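Local coordinates for protein aspartate--tRNA(Asp/Asn) ligase (Thermus thermophilus, PDB 1N9W) that attaches aspartate to both tRNA(Asp) and tRNA(Asn), first activating the amino acid with ATP and then transferring it to the tRNA acceptor end, at residues D229-E234 against F313-P318; R335-L340 against E345-G350. One frame throughout, in Å; residues are numbered along the deposited sequence.

Contact 1 (D229-E234 against F313-P318); sequences DLMRLE and FVTRYP
The carboxylate of E234 is held by one oxygen and meets F313 with the other: OE2 is hydrogen-bonded to T347 OG1, while E234 OE1 lies in the plane of the F313 ring at its edge, 3.8 Å from F313 CE1. This contact lays helix 227-248 against the mixed, mostly antiparallel sheet of the class II synthetase catalytic domain. The helix runs nearly antiparallel to strand 311-315, with segment axes 11.6 Å apart, and side chains fill the space between. With CG anti to the backbone N and the rest of the chain extended, E234 reaches across to the ring edge, its carboxylate plane turned 63° from that of the phenyl group. OE1 is buried without a hydrogen-bonding partner, so the polarised C-H edge of F313 probably offers it some electrostatic compensation. M231 takes a face of the same ring. Its CG stands 3.6 Å from the centroid of the F313 ring and only 14° off the normal, a CH-pi contact, and M231 SD follows at 4.0 Å from that centroid in a Met-aromatic contact that is also over the face. Nearby, F337 of strand 336-341 meets F313 with its ring roughly perpendicular. The methionine chain is straight through chi2 but bends at chi3 (-96°), which turns the methyl away from the ring, so that M231 CE, like SD, packs against T315 CG2 at 3.7 Å.

Contact 2 (R335-L340 against E345-G350); sequences RSFDLL and EITSGG
D338 and S348 face each other in a non-hydrogen-bonded pair of the antiparallel hairpin, and their side chains supply the bond that the backbone lacks there. S348 holds OG anti to its own N (chi1 -176°) and donates to D338 OD1 at 2.9 Å, arriving on the syn side but 27° out of the carboxylate plane. R322 makes a salt bridge to the same oxygen, so two groups fix the carboxylate. Across the neighbouring pair, F337 and G349 exchange both backbone bonds; the one from G349 N to F337 O is almost straight. F337 places CG between its N and carbonyl carbon (chi1 65°), which swings the ring back over the partner strand until G349 O sits above one face, toward the rim. L339 and T347 share that side of the sheet and are pressed together, their CB atoms 3.4 Å apart. A classic beta bulge follows, with I346 and T347 both opposite L339, whose O accepts from I346 N at 3.0 Å. On the side chains, I346 brings CD1 within 3.6 Å of L339 CD2. Beyond the bulge, E345, predicted to bind ATP, shares a sheet face with S348, predicted to bind aspartate, consistent with the substrate-binding face of the class II synthetase antiparallel sheet.

How the contacts relate
Both contacts are buried in the catalytic domain, their centres about 6 Å apart, but one lies within the sheet and the other between helix and sheet. Contact 2 relies on a ladder of backbone bonds interrupted by a bulge, plus a side-chain bond made by S348, a predicted aspartate-binding residue; it buries 503 Å². Contact 1 stacks a helix on the sheet with side chains alone and buries 207 Å². Strands 311-315 and 336-341 are neighbours, joined by backbone bonds, among them V314 N to D338 O at 2.9 Å. L230 CD1 of the helix also packs 3.4 Å from G350 C, whereas Y317 OH lies against D338 CB, so residues of both contact 1 segments reach the hairpin.

Contact 1 (D229-E234 against F313-P318)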
loop_
_atom_site.group_PDB
_atom_site.type_symbol
_atom_site.label_atom_id
_atom_site.label_comp_id
_atom_site.label_asym_id
_atom_site.label_seq_id
_atom_site.Cartn_x
_atom_site.Cartn_y
_atom_site.Cartn_z
ATOM N N ASP B 229 13.068 21.470 -0.681
ATOM C CA ASP B 229 13.258 20.223 0.060
ATOM C C ASP B 229 12.421 19.125 -0.589
ATOM O O ASP B 229 12.850 17.974 -0.673
ATOM C CB ASP B 229 12.838 20.373 1.524
ATOM C CG ASP B 229 13.853 21.130 2.343
ATOM O OD1 ASP B 229 15.044 21.142 1.964
ATOM O OD2 ASP B 229 13.469 21.702 3.382
ATOM N N LEU B 230 11.230 19.502 -1.050
ATOM C CA LEU B 230 10.313 18.571 -1.695
ATOM C C LEU B 230 10.884 18.044 -3.012
ATOM O O LEU B 230 10.837 16.837 -3.278
ATOM C CB LEU B 230 8.969 19.256 -1.947
ATOM C CG LEU B 230 8.385 20.040 -0.775
ATOM C CD1 LEU B 230 7.046 20.650 -1.176
ATOM C CD2 LEU B 230 8.211 19.120 0.420
ATOM N N MET B 231 11.422 18.949 -3.831
ATOM C CA MET B 231 11.996 18.565 -5.123
ATOM C C MET B 231 13.190 17.624 -4.953
ATOM O O MET B 231 13.286 16.607 -5.643
ATOM C CB MET B 231 12.389 19.817 -5.938
ATOM C CG MET B 231 11.228 20.393 -6.773
ATOM S SD MET B 231 11.554 21.941 -7.712
ATOM C CE MET B 231 10.914 23.169 -6.548
ATOM N N ARG B 232 14.086 17.950 -4.027
ATOM C CA ARG B 232 15.239 17.095 -3.781
ATOM C C ARG B 232 14.775 15.727 -3.261
ATOM O O ARG B 232 15.366 14.700 -3.590
ATOM C CB ARG B 232 16.186 17.757 -2.775
ATOM C CG ARG B 232 17.117 18.798 -3.401
ATOM C CD ARG B 232 17.289 20.011 -2.501
ATOM N NE ARG B 232 17.588 19.629 -1.122
ATOM C CZ ARG B 232 17.490 20.456 -0.085
ATOM N NH1 ARG B 232 17.104 21.714 -0.277
ATOM N NH2 ARG B 232 17.770 20.024 1.138
ATOM N N LEU B 233 13.715 15.720 -2.459
ATOM C CA LEU B 233 13.181 14.480 -1.922
ATOM C C LEU B 233 12.611 13.615 -3.047
ATOM O O LEU B 233 12.929 12.434 -3.155
ATOM C CB LEU B 233 12.075 14.758 -0.903
ATOM C CG LEU B 233 11.228 13.526 -0.500
ATOM C CD1 LEU B 233 12.054 12.611 0.379
ATOM C CD2 LEU B 233 9.971 13.971 0.238
ATOM N N GLU B 234 11.769 14.215 -3.881
ATOM C CA GLU B 234 11.163 13.489 -4.982
ATOM C C GLU B 234 12.183 12.870 -5.929
ATOM O O GLU B 234 11.959 11.781 -6.472
ATOM C CB GLU B 234 10.203 14.385 -5.757
ATOM C CG GLU B 234 9.734 13.751 -7.042
ATOM C CD GLU B 234 8.453 14.362 -7.583
ATOM O OE1 GLU B 234 8.239 15.580 -7.397
ATOM O OE2 GLU B 234 7.675 13.612 -8.208
ATOM N N PHE B 313 11.489 20.113 -14.113
ATOM C CA PHE B 313 10.746 20.746 -13.037
ATOM C C PHE B 313 10.303 22.144 -13.451
ATOM O O PHE B 313 11.121 22.969 -13.858
ATOM C CB PHE B 313 11.609 20.846 -11.773
ATOM C CG PHE B 313 11.475 19.674 -10.837
ATOM C CD1 PHE B 313 10.228 19.304 -10.335
ATOM C CD2 PHE B 313 12.603 18.966 -10.421
ATOM C CE1 PHE B 313 10.104 18.250 -9.433
ATOM C CE2 PHE B 313 12.492 17.910 -9.520
ATOM C CZ PHE B 313 11.240 17.551 -9.023
ATOM N N VAL B 314 8.999 22.399 -13.361
ATOM C CA VAL B 314 8.440 23.707 -13.689
ATOM C C VAL B 314 8.121 24.361 -12.345
ATOM O O VAL B 314 7.181 23.962 -11.659
ATOM C CB VAL B 314 7.140 23.587 -14.515
ATOM C CG1 VAL B 314 6.630 24.968 -14.891
ATOM C CG2 VAL B 314 7.397 22.770 -15.766
ATOM N N THR B 315 8.909 25.370 -11.983
ATOM C CA THR B 315 8.754 26.059 -10.707
ATOM C C THR B 315 8.092 27.430 -10.768
ATOM O O THR B 315 7.912 28.001 -11.840
ATOM C CB THR B 315 10.112 26.243 -10.029
ATOM O OG1 THR B 315 10.956 27.015 -10.887
ATOM C CG2 THR B 315 10.769 24.893 -9.764
ATOM N N ARG B 316 7.753 27.947 -9.588
ATOM C CA ARG B 316 7.121 29.257 -9.418
ATOM C C ARG B 316 5.916 29.517 -10.315
ATOM O O ARG B 316 6.034 30.162 -11.354
ATOM C CB ARG B 316 8.153 30.372 -9.626
ATOM C CG ARG B 316 9.264 30.417 -8.584
ATOM C CD ARG B 316 8.732 30.718 -7.189
ATOM N NE ARG B 316 9.801 30.778 -6.197
ATOM C CZ ARG B 316 10.776 31.682 -6.202
ATOM N NH1 ARG B 316 10.820 32.612 -7.148
ATOM N NH2 ARG B 316 11.714 31.655 -5.262
ATOM N N TYR B 317 4.753 29.026 -9.900
ATOM C CA TYR B 317 3.522 29.230 -10.655
ATOM C C TYR B 317 2.787 30.457 -10.116
ATOM O O TYR B 317 2.940 30.812 -8.948
ATOM C CB TYR B 317 2.607 28.010 -10.538
ATOM C CG TYR B 317 2.932 26.871 -11.479
ATOM C CD1 TYR B 317 4.126 26.158 -11.367
ATOM C CD2 TYR B 317 2.036 26.501 -12.481
ATOM C CE1 TYR B 317 4.418 25.104 -12.232
ATOM C CE2 TYR B 317 2.319 25.453 -13.351
ATOM C CZ TYR B 317 3.510 24.760 -13.222
ATOM O OH TYR B 317 3.798 23.728 -14.082
ATOM N N PRO B 318 1.990 31.128 -10.968
ATOM C CA PRO B 318 1.229 32.319 -10.564
ATOM C C PRO B 318 0.212 31.973 -9.474
ATOM O O PRO B 318 -0.483 30.965 -9.570
ATOM C CB PRO B 318 0.546 32.746 -11.861
ATOM C CG PRO B 318 1.522 32.319 -12.906
ATOM C CD PRO B 318 1.919 30.941 -12.430
#

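Contact 2 (R335-L340 against E345-G350)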
loop_
_atom_site.group_PDB
_atom_site.type_symbol
_atom_site.label_atom_id
_atom_site.label_comp_id
_atom_site.label_asym_id
_atom_site.label_seq_id
_atom_site.Cartn_x
_atom_site.Cartn_y
_atom_site.Cartn_z
ATOM N N ARG B 335 5.445 28.901 -4.018
ATOM C CA ARG B 335 6.462 27.877 -3.822
ATOM C C ARG B 335 5.929 26.518 -4.261
ATOM O O ARG B 335 6.009 25.535 -3.524
ATOM C CB ARG B 335 6.877 27.820 -2.355
ATOM C CG ARG B 335 7.581 29.066 -1.876
ATOM C CD ARG B 335 8.012 28.913 -0.434
ATOM N NE ARG B 335 8.741 30.084 0.034
ATOM C CZ ARG B 335 9.250 30.207 1.252
ATOM N NH1 ARG B 335 9.109 29.224 2.132
ATOM N NH2 ARG B 335 9.900 31.312 1.590
ATOM N N SER B 336 5.380 26.481 -5.469
ATOM C CA SER B 336 4.824 25.263 -6.034
ATOM C C SER B 336 5.677 24.792 -7.208
ATOM O O SER B 336 6.512 25.543 -7.718
ATOM C CB SER B 336 3.391 25.516 -6.504
ATOM O OG SER B 336 3.356 26.554 -7.468
ATOM N N PHE B 337 5.463 23.546 -7.628
ATOM C CA PHE B 337 6.204 22.967 -8.744
ATOM C C PHE B 337 5.463 21.775 -9.356
ATOM O O PHE B 337 4.645 21.132 -8.700
ATOM C CB PHE B 337 7.607 22.532 -8.284
ATOM C CG PHE B 337 7.607 21.416 -7.265
ATOM C CD1 PHE B 337 7.398 20.094 -7.653
ATOM C CD2 PHE B 337 7.787 21.693 -5.913
ATOM C CE1 PHE B 337 7.368 19.064 -6.711
ATOM C CE2 PHE B 337 7.759 20.669 -4.963
ATOM C CZ PHE B 337 7.546 19.355 -5.365
ATOM N N ASP B 338 5.759 21.500 -10.622
ATOM C CA ASP B 338 5.165 20.393 -11.355
ATOM C C ASP B 338 6.303 19.636 -11.993
ATOM O O ASP B 338 7.249 20.247 -12.484
ATOM C CB ASP B 338 4.232 20.912 -12.448
ATOM C CG ASP B 338 2.807 21.048 -11.980
ATOM O OD1 ASP B 338 2.586 21.116 -10.755
ATOM O OD2 ASP B 338 1.900 21.090 -12.842
ATOM N N LEU B 339 6.228 18.309 -11.980
ATOM C CA LEU B 339 7.286 17.515 -12.593
ATOM C C LEU B 339 6.806 16.994 -13.939
ATOM O O LEU B 339 5.734 16.396 -14.036
ATOM C CB LEU B 339 7.679 16.341 -11.694
ATOM C CG LEU B 339 8.652 15.334 -12.316
ATOM C CD1 LEU B 339 9.941 16.038 -12.725
ATOM C CD2 LEU B 339 8.939 14.219 -11.324
ATOM N N LEU B 340 7.589 17.243 -14.978
ATOM C CA LEU B 340 7.246 16.770 -16.306
ATOM C C LEU B 340 8.138 15.602 -16.650
ATOM O O LEU B 340 9.363 15.711 -16.604
ATOM C CB LEU B 340 7.440 17.871 -17.347
ATOM C CG LEU B 340 6.497 19.064 -17.252
ATOM C CD1 LEU B 340 6.801 20.023 -18.397
ATOM C CD2 LEU B 340 5.055 18.586 -17.320
ATOM N N GLU B 345 2.812 15.488 -17.204
ATOM C CA GLU B 345 2.882 15.921 -15.819
ATOM C C GLU B 345 2.594 14.718 -14.925
ATOM O O GLU B 345 1.486 14.185 -14.926
ATOM C CB GLU B 345 1.863 17.039 -15.557
ATOM C CG GLU B 345 1.788 17.485 -14.103
ATOM C CD GLU B 345 0.570 16.932 -13.379
ATOM O OE1 GLU B 345 -0.554 17.405 -13.661
ATOM O OE2 GLU B 345 0.732 16.018 -12.537
ATOM N N ILE B 346 3.603 14.281 -14.179
ATOM C CA ILE B 346 3.448 13.131 -13.294
ATOM C C ILE B 346 3.495 13.553 -11.834
ATOM O O ILE B 346 3.401 12.715 -10.940
ATOM C CB ILE B 346 4.557 12.089 -13.513
ATOM C CG1 ILE B 346 5.901 12.657 -13.057
ATOM C CG2 ILE B 346 4.594 11.672 -14.976
ATOM C CD1 ILE B 346 7.007 11.630 -12.948
ATOM N N THR B 347 3.650 14.850 -11.590
ATOM C CA THR B 347 3.716 15.346 -10.224
ATOM C C THR B 347 3.277 16.789 -10.104
ATOM O O THR B 347 3.509 17.606 -10.994
ATOM C CB THR B 347 5.146 15.241 -9.656
ATOM O OG1 THR B 347 5.570 13.874 -9.682
ATOM C CG2 THR B 347 5.191 15.755 -8.218
ATOM N N SER B 348 2.640 17.096 -8.984
ATOM C CA SER B 348 2.184 18.446 -8.725
ATOM C C SER B 348 2.154 18.668 -7.222
ATOM O O SER B 348 1.459 17.954 -6.497
ATOM C CB SER B 348 0.791 18.658 -9.312
ATOM O OG SER B 348 0.392 20.004 -9.147
ATOM N N GLY B 349 2.919 19.648 -6.757
ATOM C CA GLY B 349 2.955 19.936 -5.340
ATOM C C GLY B 349 3.693 21.212 -5.006
ATOM O O GLY B 349 3.955 22.041 -5.880
ATOM N N GLY B 350 4.027 21.375 -3.731
ATOM C CA GLY B 350 4.742 22.558 -3.294
ATOM C C GLY B 350 4.516 22.815 -1.818
ATOM O O GLY B 350 3.791 22.073 -1.153
#